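Local coordinates for phenazine biosynthesis protein, PhzF family (Bacillus anthracis, PDB 3EDN), which belongs to the PhzF family of phenazine biosynthesis proteins, has a diaminopimelate epimerase-like fold and probably acts as an isomerase, at residues 170-175 against 199-204; 140-145 against 176-181. One frame throughout, in Å; residues are numbered along the deposited sequence.

Overall arrangement
Contact 1 (170-175 with 199-204) and contact 2 (140-145 with 176-181) follow one another along helix 172-177: the first turn of the helix meets the end of strand 196-201 and the loop that follows it, while R177 and the chain after it meet the turn that ends helix 135-141. Their centres are 13 Å apart, on the same side of the chain's centre. Along the chain the segments alternate, 140-145, 170-175, 176-181 and 199-204. The two join directly where P199 CB lies 3.2 Å from M178 CE and V174 CG1 3.6 Å from L144 CD1. In this diaminopimelate epimerase-like fold, contact 1 thus fixes the start of helix 172-177, and contact 2 the chain that leaves it.

Contact 1: 170-175 against 199-204; sequences KNLDVC and PICLET
With CG anti to its backbone N (chi1 -174°) and the chain extended beyond it, E203 reaches across to the start of helix 172-177, while L172, its CG beside the backbone N and anti to the carbonyl carbon, crosses that chain obliquely. E203 OE1 accepts from L172 N at 2.9 Å in a nearly straight bond (174°), approached from above the carboxylate plane. Water 2 donates to the same oxygen and accepts from D173 N, so two amides of the first helical turn are tied to one carboxylate, whose negative charge probably suits this helix end. The L172 methyls spread over the partner: CD1 lies 3.6 Å from E203 CD, and CD2 lies 3.8 Å from C201 SG. C175 SG meets C201 SG at 3.9 Å, an apolar contact. Water 1 links K170 O to E203 N. N171, its CG in the crowded position between backbone N and carbonyl carbon (chi1 56°), turns OD1 back to accept from V174 N at 3.2 Å. H212 of strand 211-216 packs against both L172 and C175. The whole is an Asn N-cap whose helix start is also bound by a glutamate just beyond strand 196-201.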
# COMPACT_ATOMS: atom_id res chain seq x y z
N LYS A 170 29.08 -17.30 33.07
CA LYS A 170 30.51 -17.40 33.32
C LYS A 170 31.38 -17.40 32.07
O LYS A 170 32.39 -16.71 32.03
CB LYS A 170 30.81 -18.63 34.19
CG LYS A 170 30.53 -18.41 35.68
CD LYS A 170 30.74 -19.70 36.47
CE LYS A 170 30.81 -19.44 37.97
NZ LYS A 170 29.64 -18.74 38.51
N ASN A 171 30.99 -18.15 31.04
CA ASN A 171 31.84 -18.32 29.86
C ASN A 171 31.13 -18.98 28.69
O ASN A 171 29.93 -19.25 28.76
CB ASN A 171 33.13 -19.06 30.24
CG ASN A 171 32.87 -20.40 30.89
OD1 ASN A 171 31.90 -21.09 30.58
ND2 ASN A 171 33.74 -20.77 31.82
N LEU A 172 31.88 -19.24 27.60
CA LEU A 172 31.28 -19.84 26.40
C LEU A 172 30.78 -21.26 26.61
O LEU A 172 29.77 -21.67 26.03
CB LEU A 172 32.24 -19.78 25.21
CG LEU A 172 32.61 -18.38 24.74
CD1 LEU A 172 33.73 -18.47 23.70
CD2 LEU A 172 31.38 -17.61 24.20
N ASP A 173 31.48 -22.01 27.47
CA ASP A 173 31.05 -23.36 27.79
C ASP A 173 29.64 -23.35 28.36
O ASP A 173 28.83 -24.22 28.05
CB ASP A 173 32.02 -24.05 28.75
CG ASP A 173 33.30 -24.48 28.07
OD1 ASP A 173 33.34 -24.44 26.82
OD2 ASP A 173 34.27 -24.85 28.76
N VAL A 174 29.33 -22.34 29.18
CA VAL A 174 27.98 -22.18 29.70
C VAL A 174 27.00 -21.86 28.58
O VAL A 174 25.93 -22.44 28.48
CB VAL A 174 27.91 -21.07 30.79
CG1 VAL A 174 26.48 -20.76 31.14
CG2 VAL A 174 28.71 -21.48 32.04
N CYS A 175 27.39 -20.94 27.70
CA CYS A 175 26.50 -20.57 26.61
C CYS A 175 26.15 -21.77 25.74
O CYS A 175 25.00 -21.88 25.29
CB CYS A 175 27.13 -19.48 25.75
SG CYS A 175 27.21 -17.88 26.57
N PRO A 199 21.47 -13.74 27.29
CA PRO A 199 22.65 -14.03 28.11
C PRO A 199 23.93 -13.55 27.43
O PRO A 199 24.01 -13.54 26.19
CB PRO A 199 22.64 -15.55 28.23
CG PRO A 199 21.21 -15.96 27.93
CD PRO A 199 20.77 -14.97 26.87
N ILE A 200 24.90 -13.14 28.23
CA ILE A 200 26.15 -12.59 27.71
C ILE A 200 27.36 -13.11 28.49
O ILE A 200 27.23 -13.58 29.63
CB ILE A 200 26.17 -11.04 27.75
CG1 ILE A 200 26.16 -10.52 29.19
CG2 ILE A 200 25.02 -10.48 26.93
CD1 ILE A 200 26.49 -9.07 29.34
N CYS A 201 28.52 -13.08 27.84
CA CYS A 201 29.79 -13.22 28.56
C CYS A 201 30.90 -12.45 27.85
O CYS A 201 30.75 -12.07 26.68
CB CYS A 201 30.19 -14.68 28.75
SG CYS A 201 30.37 -15.61 27.22
N LEU A 202 32.00 -12.18 28.54
CA LEU A 202 33.08 -11.41 27.92
C LEU A 202 34.03 -12.28 27.10
O LEU A 202 34.72 -11.77 26.20
CB LEU A 202 33.87 -10.61 28.97
CG LEU A 202 33.07 -9.54 29.71
CD1 LEU A 202 33.99 -8.71 30.62
CD2 LEU A 202 32.29 -8.66 28.75
N GLU A 203 34.09 -13.58 27.40
CA GLU A 203 34.83 -14.52 26.54
C GLU A 203 34.16 -14.58 25.17
O GLU A 203 32.94 -14.66 25.10
CB GLU A 203 34.87 -15.94 27.14
CG GLU A 203 35.76 -16.88 26.33
CD GLU A 203 35.70 -18.35 26.76
OE1 GLU A 203 34.78 -18.76 27.47
OE2 GLU A 203 36.59 -19.12 26.33
N THR A 204 34.95 -14.58 24.10
CA THR A 204 34.38 -14.58 22.76
C THR A 204 35.05 -15.60 21.83
O THR A 204 36.22 -15.96 22.03
CB THR A 204 34.47 -13.19 22.10
OG1 THR A 204 35.84 -12.80 22.00
CG2 THR A 204 33.72 -12.13 22.91
O HOH W 1 33.53 -14.77 30.18
O HOH W 2 34.30 -21.57 27.99

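Contact 2: 140-145 against 176-181; sequences HSIGLE and ERMKPN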
# COMPACT_ATOMS: atom_id res chain seq x y z
N HIS A 140 17.30 -21.83 35.42
CA HIS A 140 16.61 -23.03 34.99
C HIS A 140 15.84 -22.80 33.67
O HIS A 140 15.72 -23.72 32.84
CB HIS A 140 15.66 -23.53 36.08
CG HIS A 140 16.36 -24.23 37.21
ND1 HIS A 140 15.72 -24.55 38.39
CD2 HIS A 140 17.64 -24.66 37.35
CE1 HIS A 140 16.57 -25.16 39.20
NE2 HIS A 140 17.75 -25.24 38.60
N SER A 141 15.32 -21.59 33.48
CA SER A 141 14.51 -21.27 32.29
C SER A 141 15.34 -21.34 31.02
O SER A 141 14.79 -21.51 29.92
CB SER A 141 13.83 -19.90 32.43
OG SER A 141 14.74 -18.84 32.21
N ILE A 142 16.65 -21.18 31.16
CA ILE A 142 17.57 -21.32 30.04
C ILE A 142 18.43 -22.59 30.13
O ILE A 142 19.47 -22.69 29.48
CB ILE A 142 18.44 -20.05 29.80
CG1 ILE A 142 19.21 -19.61 31.05
CG2 ILE A 142 17.56 -18.89 29.33
CD1 ILE A 142 20.07 -18.36 30.81
N GLY A 143 17.98 -23.55 30.93
CA GLY A 143 18.61 -24.86 30.95
C GLY A 143 19.90 -24.95 31.74
O GLY A 143 20.69 -25.87 31.55
N LEU A 144 20.11 -23.98 32.64
CA LEU A 144 21.33 -23.89 33.43
C LEU A 144 21.08 -24.09 34.92
O LEU A 144 19.94 -24.25 35.35
CB LEU A 144 21.97 -22.52 33.23
CG LEU A 144 22.40 -22.19 31.80
CD1 LEU A 144 22.90 -20.74 31.78
CD2 LEU A 144 23.47 -23.14 31.34
N GLU A 145 22.16 -24.08 35.70
CA GLU A 145 22.03 -24.05 37.15
C GLU A 145 22.53 -22.70 37.64
O GLU A 145 23.18 -21.95 36.91
CB GLU A 145 22.80 -25.20 37.82
CG GLU A 145 22.37 -26.59 37.39
CD GLU A 145 20.97 -26.95 37.87
OE1 GLU A 145 20.49 -26.33 38.84
OE2 GLU A 145 20.35 -27.87 37.27
N GLU A 176 27.12 -22.66 25.53
CA GLU A 176 26.94 -23.84 24.66
C GLU A 176 25.90 -24.81 25.22
O GLU A 176 25.25 -25.54 24.46
CB GLU A 176 28.29 -24.55 24.44
CG GLU A 176 29.29 -23.75 23.59
CD GLU A 176 30.69 -24.37 23.50
OE1 GLU A 176 30.86 -25.56 23.86
OE2 GLU A 176 31.62 -23.66 23.06
N ARG A 177 25.74 -24.83 26.54
CA ARG A 177 24.79 -25.71 27.21
C ARG A 177 23.37 -25.19 27.27
O ARG A 177 22.44 -25.92 27.61
CB ARG A 177 25.26 -25.99 28.64
CG ARG A 177 26.50 -26.86 28.75
CD ARG A 177 27.11 -26.75 30.16
NE ARG A 177 26.06 -26.85 31.18
CZ ARG A 177 26.03 -26.12 32.29
NH1 ARG A 177 27.00 -25.24 32.54
NH2 ARG A 177 25.04 -26.26 33.14
N MSE A 178 23.17 -23.91 26.97
CA MSE A 178 21.84 -23.34 27.13
C MSE A 178 20.78 -23.99 26.27
O MSE A 178 21.03 -24.38 25.13
CB MSE A 178 21.86 -21.86 26.82
CG MSE A 178 22.61 -21.12 27.84
SE MSE A 178 22.90 -19.33 27.17
CE MSE A 178 23.32 -18.67 28.83
N LYS A 179 19.59 -24.06 26.86
CA LYS A 179 18.40 -24.59 26.20
C LYS A 179 17.22 -23.77 26.69
O LYS A 179 16.79 -23.94 27.83
CB LYS A 179 18.20 -26.06 26.56
CG LYS A 179 19.29 -26.98 26.05
CD LYS A 179 18.93 -28.43 26.25
CE LYS A 179 19.99 -29.36 25.67
NZ LYS A 179 19.57 -30.78 25.77
N PRO A 180 16.70 -22.86 25.86
CA PRO A 180 15.62 -21.99 26.29
C PRO A 180 14.28 -22.71 26.47
O PRO A 180 13.86 -23.49 25.60
CB PRO A 180 15.50 -20.98 25.13
CG PRO A 180 15.98 -21.74 23.95
CD PRO A 180 17.13 -22.56 24.48
N ASN A 181 13.65 -22.45 27.61
CA ASN A 181 12.27 -22.84 27.86
C ASN A 181 11.41 -21.57 27.80
O ASN A 181 10.91 -21.09 28.81
CB ASN A 181 12.16 -23.51 29.23
CG ASN A 181 10.84 -24.21 29.43
OD1 ASN A 181 9.94 -24.14 28.60
ND2 ASN A 181 10.72 -24.90 30.56
O HOH W 3 13.91 -25.57 31.39
O HOH W 4 22.44 -27.48 32.92
O HOH W 5 21.39 -27.73 29.17
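I142 and M178, the latter a selenomethionine, lie side by side and point the same way, whereas L144 crosses both M178 and R177 obliquely. The extended M178 chain brings its terminal CE against two methyls lying on one side of it, 3.6 Å from L144 CD1 and 3.8 Å from I142 CD1. P199 of strand 196-201 and F216 of strand 211-216 also pack on I142 and M178, so this apolar cluster faces the strands. The other L144 methyl, CD2, sits over one face of the R177 guanidinium, offset toward its rim and 3.9 Å from NH2. The R177 chain bends at chi3 (46°), and NH2 forms a salt bridge with D148, which also accepts from E145 N. Water 4, in the guanidinium plane at its edge, accepts from R177 NH2 and donates to G143 O; water 5 donates to both G143 O and R177 O.

Two backbone bonds join the segments. N181 N meets S141 O at 2.7 Å, nearly along the C=O axis, while K179 N reaches I142 O at 3.0 Å from above the carbonyl plane. M178 CA adds a CA-H...O contact to I142 O. G143, at positive phi (78°), is the C-prime residue of the Schellman motif ending helix 135-141, and the turn presents the S141 and I142 carbonyls to the incoming chain. Across this turn, H140 NE2 donates to E145 OE1 at 3.0 Å, in the imidazole plane but above that of the carboxylate.

Chemically the contact is divided: an apolar side is built by I142, L144 and M178, and a hydrated polar side by R177 and the G143 carbonyl. The S141 and I142 carbonyls at the helix end take amide donors from 179-181, G143 O is served by water, and the R177 charge is probably balanced mainly by D148.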